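Local coordinates for hypothetical protein (Bacteroides uniformis ATCC 8492, PDB 4QRL) that is of unknown function but has a lipocalin-like barrel, a fold that in related proteins often encloses small hydrophobic ligands, at residues 32-44 and 53-67. Numbering follows the deposited sequence.
Sequences FYNFQKGSFSAIC and TFFGNYSLKGAEISI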
ATOM      1  N   PHE A  32       4.041  -1.050   5.854  1.00 20.09           N
ATOM      2  CA  PHE A  32       4.488  -2.293   5.208  1.00 19.40           C
ATOM      3  C   PHE A  32       3.309  -2.951   4.548  1.00 23.81           C
ATOM      4  O   PHE A  32       2.286  -3.163   5.219  1.00 23.78           O
ATOM      5  CB  PHE A  32       5.116  -3.246   6.260  1.00 20.41           C
ATOM      6  CG  PHE A  32       6.328  -2.653   6.943  1.00 21.70           C
ATOM      7  CD1 PHE A  32       6.183  -1.716   7.970  1.00 22.73           C
ATOM      8  CD2 PHE A  32       7.607  -2.925   6.476  1.00 21.53           C
ATOM      9  CE1 PHE A  32       7.303  -1.116   8.558  1.00 25.38           C
ATOM     10  CE2 PHE A  32       8.729  -2.329   7.083  1.00 24.13           C
ATOM     11  CZ  PHE A  32       8.567  -1.446   8.121  1.00 23.69           C
ATOM     12  N   TYR A  33       3.403  -3.220   3.227  1.00 20.66           N
ATOM     13  CA  TYR A  33       2.298  -3.895   2.501  1.00 19.37           C
ATOM     14  C   TYR A  33       2.667  -5.340   2.299  1.00 24.14           C
ATOM     15  O   TYR A  33       3.824  -5.651   2.051  1.00 25.45           O
ATOM     16  CB  TYR A  33       2.025  -3.261   1.118  1.00 19.91           C
ATOM     17  CG  TYR A  33       1.250  -1.965   1.048  1.00 22.51           C
ATOM     18  CD1 TYR A  33       1.091  -1.157   2.172  1.00 24.96           C
ATOM     19  CD2 TYR A  33       0.772  -1.484  -0.172  1.00 22.98           C
ATOM     20  CE1 TYR A  33       0.390   0.045   2.102  1.00 27.76           C
ATOM     21  CE2 TYR A  33       0.118  -0.259  -0.258  1.00 23.43           C
ATOM     22  CZ  TYR A  33      -0.067   0.502   0.879  1.00 28.79           C
ATOM     23  OH  TYR A  33      -0.753   1.694   0.797  1.00 31.25           O
ATOM     24  N   ASN A  34       1.683  -6.232   2.353  1.00 20.06           N
ATOM     25  CA  ASN A  34       1.953  -7.643   2.179  1.00 20.42           C
ATOM     26  C   ASN A  34       0.950  -8.217   1.198  1.00 23.82           C
ATOM     27  O   ASN A  34      -0.256  -7.907   1.272  1.00 23.37           O
ATOM     28  CB  ASN A  34       1.855  -8.328   3.548  1.00 28.07           C
ATOM     29  CG  ASN A  34       2.345  -9.730   3.550  1.00 44.29           C
ATOM     30  OD1 ASN A  34       1.583 -10.688   3.367  1.00 36.36           O
ATOM     31  ND2 ASN A  34       3.632  -9.869   3.758  1.00 35.49           N
ATOM     32  N   PHE A  35       1.463  -8.973   0.227  1.00 21.87           N
ATOM     33  CA  PHE A  35       0.663  -9.605  -0.822  1.00 22.19           C
ATOM     34  C   PHE A  35       0.850 -11.111  -0.749  1.00 25.35           C
ATOM     35  O   PHE A  35       1.975 -11.597  -0.901  1.00 24.86           O
ATOM     36  CB  PHE A  35       1.077  -9.074  -2.218  1.00 23.61           C
ATOM     37  CG  PHE A  35       0.995  -7.573  -2.374  1.00 23.78           C
ATOM     38  CD1 PHE A  35      -0.184  -6.961  -2.788  1.00 24.08           C
ATOM     39  CD2 PHE A  35       2.121  -6.772  -2.171  1.00 24.14           C
ATOM     40  CE1 PHE A  35      -0.258  -5.566  -2.926  1.00 24.16           C
ATOM     41  CE2 PHE A  35       2.036  -5.373  -2.270  1.00 25.91           C
ATOM     42  CZ  PHE A  35       0.874  -4.782  -2.714  1.00 23.67           C
ATOM     43  N   GLN A  36      -0.240 -11.868  -0.536  1.00 25.02           N
ATOM     44  CA  GLN A  36      -0.083 -13.321  -0.517  1.00 26.03           C
ATOM     45  C   GLN A  36      -1.276 -14.007  -1.184  1.00 28.79           C
ATOM     46  O   GLN A  36      -2.315 -14.157  -0.545  1.00 26.93           O
ATOM     47  CB  GLN A  36       0.112 -13.864   0.916  1.00 29.22           C
ATOM     48  CG  GLN A  36       1.473 -13.546   1.583  1.00 49.63           C
ATOM     49  CD  GLN A  36       2.684 -14.253   0.992  1.00 64.56           C
ATOM     50  OE1 GLN A  36       2.581 -15.198   0.202  1.00 58.24           O
ATOM     51  NE2 GLN A  36       3.872 -13.830   1.406  1.00 52.43           N
ATOM     52  N   LYS A  37      -1.115 -14.387  -2.469  1.00 26.22           N
ATOM     53  CA  LYS A  37      -2.106 -15.100  -3.304  1.00 26.64           C
ATOM     54  C   LYS A  37      -3.518 -14.494  -3.140  1.00 30.44           C
ATOM     55  O   LYS A  37      -4.460 -15.202  -2.755  1.00 28.94           O
ATOM     56  CB  LYS A  37      -2.117 -16.607  -2.973  1.00 29.23           C
ATOM     57  CG  LYS A  37      -0.726 -17.248  -3.047  1.00 35.45           C
ATOM     58  CD  LYS A  37      -0.763 -18.771  -2.938  1.00 39.91           C
ATOM     59  CE  LYS A  37       0.570 -19.398  -3.297  1.00 49.45           C
ATOM     60  NZ  LYS A  37       1.095 -18.904  -4.610  1.00 50.55           N
ATOM     61  N   GLY A  38      -3.634 -13.191  -3.407  1.00 26.06           N
ATOM     62  CA  GLY A  38      -4.908 -12.479  -3.305  1.00 25.18           C
ATOM     63  C   GLY A  38      -5.152 -11.782  -1.989  1.00 26.71           C
ATOM     64  O   GLY A  38      -5.897 -10.804  -1.952  1.00 24.56           O
ATOM     65  N   SER A  39      -4.552 -12.266  -0.890  1.00 24.48           N
ATOM     66  CA  SER A  39      -4.690 -11.619   0.416  1.00 23.51           C
ATOM     67  C   SER A  39      -3.759 -10.417   0.560  1.00 26.98           C
ATOM     68  O   SER A  39      -2.568 -10.494   0.255  1.00 25.91           O
ATOM     69  CB  SER A  39      -4.379 -12.604   1.552  1.00 27.56           C
ATOM     70  OG  SER A  39      -5.445 -13.498   1.809  1.00 35.73           O
ATOM     71  N   PHE A  40      -4.320  -9.302   0.997  1.00 22.64           N
ATOM     72  CA  PHE A  40      -3.587  -8.083   1.240  1.00 22.54           C
ATOM     73  C   PHE A  40      -3.644  -7.744   2.708  1.00 26.29           C
ATOM     74  O   PHE A  40      -4.690  -7.888   3.357  1.00 25.56           O
ATOM     75  CB  PHE A  40      -4.185  -6.903   0.428  1.00 23.19           C
ATOM     76  CG  PHE A  40      -3.501  -5.589   0.724  1.00 22.41           C
ATOM     77  CD1 PHE A  40      -2.291  -5.257   0.109  1.00 22.84           C
ATOM     78  CD2 PHE A  40      -4.074  -4.666   1.606  1.00 22.90           C
ATOM     79  CE1 PHE A  40      -1.687  -4.016   0.346  1.00 23.68           C
ATOM     80  CE2 PHE A  40      -3.446  -3.448   1.874  1.00 23.78           C
ATOM     81  CZ  PHE A  40      -2.265  -3.119   1.232  1.00 21.98           C
ATOM     82  N   SER A  41      -2.540  -7.238   3.217  1.00 24.46           N
ATOM     83  CA  SER A  41      -2.495  -6.728   4.558  1.00 24.55           C
ATOM     84  C   SER A  41      -1.454  -5.621   4.607  1.00 26.51           C
ATOM     85  O   SER A  41      -0.517  -5.611   3.809  1.00 25.55           O
ATOM     86  CB  SER A  41      -2.243  -7.832   5.588  1.00 28.51           C
ATOM     87  OG  SER A  41      -1.030  -8.537   5.410  1.00 29.13           O
ATOM     88  N   ALA A  42      -1.687  -4.638   5.471  1.00 22.89           N
ATOM     89  CA  ALA A  42      -0.747  -3.520   5.678  1.00 21.36           C
ATOM     90  C   ALA A  42      -0.518  -3.341   7.159  1.00 26.22           C
ATOM     91  O   ALA A  42      -1.476  -3.232   7.926  1.00 26.82           O
ATOM     92  CB  ALA A  42      -1.260  -2.234   5.054  1.00 21.57           C
ATOM     93  N   ILE A  43       0.744  -3.398   7.568  1.00 23.12           N
ATOM     94  CA  ILE A  43       1.136  -3.186   8.950  1.00 23.60           C
ATOM     95  C   ILE A  43       1.592  -1.745   9.038  1.00 26.42           C
ATOM     96  O   ILE A  43       2.455  -1.323   8.273  1.00 24.08           O
ATOM     97  CB  ILE A  43       2.244  -4.176   9.412  1.00 27.08           C
ATOM     98  CG1 ILE A  43       1.753  -5.633   9.474  1.00 28.47           C
ATOM     99  CG2 ILE A  43       2.861  -3.730  10.743  1.00 27.65           C
ATOM    100  CD1 ILE A  43       2.904  -6.702   9.546  1.00 30.73           C
ATOM    101  N   CYS A  44       1.011  -1.006   9.974  1.00 25.04           N
ATOM    102  CA  CYS A  44       1.360   0.376  10.219  1.00 25.96           C
ATOM    103  C   CYS A  44       1.842   0.530  11.654  1.00 28.92           C
ATOM    104  O   CYS A  44       1.128   0.173  12.594  1.00 28.30           O
ATOM    105  CB  CYS A  44       0.171   1.271   9.919  1.00 27.18           C
ATOM    106  SG  CYS A  44      -0.433   1.103   8.229  1.00 30.35           S
ATOM    107  N   THR A  53      -2.948  -3.250  11.971  1.00 24.12           N
ATOM    108  CA  THR A  53      -2.948  -3.984  10.706  1.00 23.61           C
ATOM    109  C   THR A  53      -4.291  -3.798  10.017  1.00 27.69           C
ATOM    110  O   THR A  53      -5.355  -3.906  10.651  1.00 26.17           O
ATOM    111  CB  THR A  53      -2.621  -5.479  10.892  1.00 31.76           C
ATOM    112  OG1 THR A  53      -1.486  -5.628  11.748  1.00 32.77           O
ATOM    113  CG2 THR A  53      -2.369  -6.215   9.552  1.00 29.44           C
ATOM    114  N   PHE A  54      -4.227  -3.501   8.726  1.00 22.85           N
ATOM    115  CA  PHE A  54      -5.384  -3.394   7.856  1.00 21.86           C
ATOM    116  C   PHE A  54      -5.411  -4.639   6.979  1.00 26.76           C
ATOM    117  O   PHE A  54      -4.361  -5.125   6.562  1.00 26.25           O
ATOM    118  CB  PHE A  54      -5.334  -2.126   7.009  1.00 23.24           C
ATOM    119  CG  PHE A  54      -5.281  -0.864   7.832  1.00 23.39           C
ATOM    120  CD1 PHE A  54      -4.062  -0.334   8.243  1.00 26.20           C
ATOM    121  CD2 PHE A  54      -6.454  -0.210   8.208  1.00 25.30           C
ATOM    122  CE1 PHE A  54      -4.016   0.841   9.016  1.00 26.24           C
ATOM    123  CE2 PHE A  54      -6.408   0.958   8.988  1.00 26.99           C
ATOM    124  CZ  PHE A  54      -5.189   1.487   9.359  1.00 26.27           C
ATOM    125  N   PHE A  55      -6.597  -5.133   6.667  1.00 23.28           N
ATOM    126  CA  PHE A  55      -6.721  -6.349   5.868  1.00 23.63           C
ATOM    127  C   PHE A  55      -7.609  -6.123   4.678  1.00 26.68           C
ATOM    128  O   PHE A  55      -8.558  -5.338   4.732  1.00 26.70           O
ATOM    129  CB  PHE A  55      -7.291  -7.511   6.707  1.00 26.75           C
ATOM    130  CG  PHE A  55      -6.394  -7.949   7.835  1.00 28.76           C
ATOM    131  CD1 PHE A  55      -6.469  -7.337   9.082  1.00 31.37           C
ATOM    132  CD2 PHE A  55      -5.460  -8.969   7.646  1.00 31.56           C
ATOM    133  CE1 PHE A  55      -5.640  -7.746  10.126  1.00 31.27           C
ATOM    134  CE2 PHE A  55      -4.623  -9.369   8.685  1.00 33.93           C
ATOM    135  CZ  PHE A  55      -4.726  -8.756   9.922  1.00 32.16           C
ATOM    136  N   GLY A  56      -7.318  -6.870   3.634  1.00 25.11           N
ATOM    137  CA  GLY A  56      -8.086  -6.803   2.409  1.00 26.09           C
ATOM    138  C   GLY A  56      -7.667  -7.841   1.402  1.00 27.92           C
ATOM    139  O   GLY A  56      -7.118  -8.898   1.736  1.00 25.30           O
ATOM    140  N   ASN A  57      -7.999  -7.542   0.163  1.00 24.78           N
ATOM    141  CA  ASN A  57      -7.685  -8.369  -0.984  1.00 23.73           C
ATOM    142  C   ASN A  57      -7.132  -7.504  -2.077  1.00 26.10           C
ATOM    143  O   ASN A  57      -7.326  -6.294  -2.073  1.00 24.81           O
ATOM    144  CB  ASN A  57      -8.955  -9.078  -1.465  1.00 23.13           C
ATOM    145  CG  ASN A  57      -9.350 -10.225  -0.600  1.00 37.76           C
ATOM    146  OD1 ASN A  57      -9.021 -11.394  -0.852  1.00 37.12           O
ATOM    147  ND2 ASN A  57     -10.074  -9.912   0.427  1.00 30.07           N
ATOM    148  N   TYR A  58      -6.505  -8.144  -3.059  1.00 25.33           N
ATOM    149  CA  TYR A  58      -6.022  -7.484  -4.253  1.00 24.52           C
ATOM    150  C   TYR A  58      -6.223  -8.415  -5.448  1.00 27.85           C
ATOM    151  O   TYR A  58      -6.269  -9.639  -5.314  1.00 28.32           O
ATOM    152  CB  TYR A  58      -4.557  -7.030  -4.114  1.00 23.06           C
ATOM    153  CG  TYR A  58      -3.587  -8.193  -4.157  1.00 22.24           C
ATOM    154  CD1 TYR A  58      -3.295  -8.926  -3.004  1.00 23.85           C
ATOM    155  CD2 TYR A  58      -2.993  -8.590  -5.357  1.00 23.28           C
ATOM    156  CE1 TYR A  58      -2.446 -10.034  -3.049  1.00 24.62           C
ATOM    157  CE2 TYR A  58      -2.147  -9.704  -5.414  1.00 23.89           C
ATOM    158  CZ  TYR A  58      -1.849 -10.397  -4.248  1.00 27.87           C
ATOM    159  OH  TYR A  58      -1.067 -11.522  -4.296  1.00 24.94           O
ATOM    160  N   SER A  59      -6.344  -7.810  -6.610  1.00 24.17           N
ATOM    161  CA  SER A  59      -6.474  -8.498  -7.888  1.00 25.67           C
ATOM    162  C   SER A  59      -5.618  -7.753  -8.902  1.00 30.76           C
ATOM    163  O   SER A  59      -5.291  -6.560  -8.702  1.00 28.75           O
ATOM    164  CB  SER A  59      -7.931  -8.619  -8.341  1.00 27.18           C
ATOM    165  OG  SER A  59      -8.539  -7.368  -8.621  1.00 30.13           O
ATOM    166  N   LEU A  60      -5.195  -8.476  -9.945  1.00 28.27           N
ATOM    167  CA  LEU A  60      -4.331  -7.938 -10.992  1.00 28.20           C
ATOM    168  C   LEU A  60      -5.040  -7.974 -12.337  1.00 32.89           C
ATOM    169  O   LEU A  60      -5.736  -8.935 -12.628  1.00 31.73           O
ATOM    170  CB  LEU A  60      -3.016  -8.759 -11.061  1.00 28.26           C
ATOM    171  CG  LEU A  60      -2.264  -8.984  -9.720  1.00 32.31           C
ATOM    172  CD1 LEU A  60      -1.111  -9.986  -9.891  1.00 33.93           C
ATOM    173  CD2 LEU A  60      -1.771  -7.652  -9.124  1.00 32.91           C
ATOM    174  N   LYS A  61      -4.874  -6.924 -13.148  1.00 31.92           N
ATOM    175  CA  LYS A  61      -5.438  -6.828 -14.500  1.00 33.92           C
ATOM    176  C   LYS A  61      -4.450  -5.994 -15.288  1.00 36.57           C
ATOM    177  O   LYS A  61      -4.294  -4.801 -15.000  1.00 33.73           O
ATOM    178  CB  LYS A  61      -6.873  -6.236 -14.501  1.00 38.49           C
ATOM    179  CG  LYS A  61      -7.451  -5.914 -15.897  1.00 49.17           C
ATOM    180  CD  LYS A  61      -8.393  -7.002 -16.406  1.00 60.93           C
ATOM    181  CE  LYS A  61      -8.774  -6.861 -17.876  1.00 69.09           C
ATOM    182  NZ  LYS A  61      -9.722  -5.736 -18.138  1.00 65.12           N
ATOM    183  N   GLY A  62      -3.739  -6.643 -16.213  1.00 34.28           N
ATOM    184  CA  GLY A  62      -2.690  -5.982 -16.980  1.00 35.29           C
ATOM    185  C   GLY A  62      -1.611  -5.428 -16.064  1.00 36.35           C
ATOM    186  O   GLY A  62      -1.113  -6.151 -15.195  1.00 34.17           O
ATOM    187  N   ALA A  63      -1.320  -4.104 -16.169  1.00 34.39           N
ATOM    188  CA  ALA A  63      -0.314  -3.462 -15.307  1.00 33.28           C
ATOM    189  C   ALA A  63      -0.996  -2.649 -14.176  1.00 35.56           C
ATOM    190  O   ALA A  63      -0.462  -1.650 -13.676  1.00 33.72           O
ATOM    191  CB  ALA A  63       0.608  -2.575 -16.144  1.00 34.84           C
ATOM    192  N   GLU A  64      -2.184  -3.100 -13.774  1.00 31.10           N
ATOM    193  CA  GLU A  64      -2.942  -2.445 -12.727  1.00 29.61           C
ATOM    194  C   GLU A  64      -3.213  -3.407 -11.563  1.00 32.80           C
ATOM    195  O   GLU A  64      -3.393  -4.621 -11.778  1.00 32.67           O
ATOM    196  CB  GLU A  64      -4.249  -1.891 -13.281  1.00 31.03           C
ATOM    197  CG  GLU A  64      -4.067  -0.651 -14.133  1.00 39.33           C
ATOM    198  CD  GLU A  64      -5.345   0.018 -14.605  1.00 56.57           C
ATOM    199  OE1 GLU A  64      -6.446  -0.460 -14.249  1.00 50.40           O
ATOM    200  OE2 GLU A  64      -5.244   1.040 -15.321  1.00 53.50           O
ATOM    201  N   ILE A  65      -3.235  -2.856 -10.335  1.00 26.40           N
ATOM    202  CA  ILE A  65      -3.526  -3.645  -9.133  1.00 23.89           C
ATOM    203  C   ILE A  65      -4.662  -2.966  -8.399  1.00 26.33           C
ATOM    204  O   ILE A  65      -4.574  -1.784  -8.067  1.00 26.68           O
ATOM    205  CB  ILE A  65      -2.291  -3.904  -8.226  1.00 25.68           C
ATOM    206  CG1 ILE A  65      -2.663  -4.739  -6.988  1.00 25.90           C
ATOM    207  CG2 ILE A  65      -1.550  -2.611  -7.851  1.00 26.05           C
ATOM    208  CD1 ILE A  65      -1.456  -5.273  -6.211  1.00 34.14           C
ATOM    209  N   SER A  66      -5.731  -3.704  -8.163  1.00 22.87           N
ATOM    210  CA  SER A  66      -6.882  -3.168  -7.437  1.00 23.94           C
ATOM    211  C   SER A  66      -6.877  -3.741  -6.021  1.00 29.56           C
ATOM    212  O   SER A  66      -6.934  -4.966  -5.844  1.00 29.62           O
ATOM    213  CB  SER A  66      -8.189  -3.505  -8.152  1.00 26.58           C
ATOM    214  OG  SER A  66      -8.268  -2.901  -9.429  1.00 33.46           O
ATOM    215  N   ILE A  67      -6.771  -2.872  -5.029  1.00 25.24           N
ATOM    216  CA  ILE A  67      -6.750  -3.293  -3.624  1.00 23.57           C
ATOM    217  C   ILE A  67      -8.079  -2.894  -2.998  1.00 27.12           C
ATOM    218  O   ILE A  67      -8.594  -1.792  -3.251  1.00 26.69           O
ATOM    219  CB  ILE A  67      -5.534  -2.692  -2.857  1.00 25.08           C
ATOM    220  CG1 ILE A  67      -4.207  -2.992  -3.581  1.00 24.77           C
ATOM    221  CG2 ILE A  67      -5.496  -3.177  -1.389  1.00 25.23           C
ATOM    222  CD1 ILE A  67      -2.919  -2.234  -2.975  1.00 26.77           C
TER
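The ring of Y58 lies across the tight turn Q36-S39, with G38 on one face and F35 on the other. G38 CA makes a CH-pi contact, 4.0 Å from the centroid of the Y58 ring. On the opposite face F35 points its CD1 edge at the centre of the ring, in a T-shaped pair with planes at 89°. The backbone of G38 bonds to both the hydroxyl and the backbone N of Y58. G38 N donates to Y58 OH at 3.2 Å in an almost straight bond, and Y58 N donates to G38 O. CG of Y58 stands between its own backbone N and carbonyl carbon (chi1 73°), which swings the ring over the turn. A leucine in its place would probably leave G38 N without its hydroxyl acceptor and the F35 edge without a ring face. The turn is type I' and joins strand 25-36 to strand 39-45; G38 has a positive phi that suits glycine. Strand 39-45 pairs in turn with strand 51-61 as an antiparallel hairpin in the eight-stranded lipocalin-like barrel. F40 pairs with G56 and A42 with F54 as hydrogen-bonded pairs. With CG of F40 trans to the main-chain N (chi1 176°), the ring turns one face to I67 CG2, 3.7 Å from the F40 ring centroid. I65 CD1 reaches F35 CE1 at 3.5 Å. Beyond them, I65 and I67 touch F92 of strand 89-97. Farther along, C44 SG meets the edge of the F54 ring, 3.7 Å from F54 CE1.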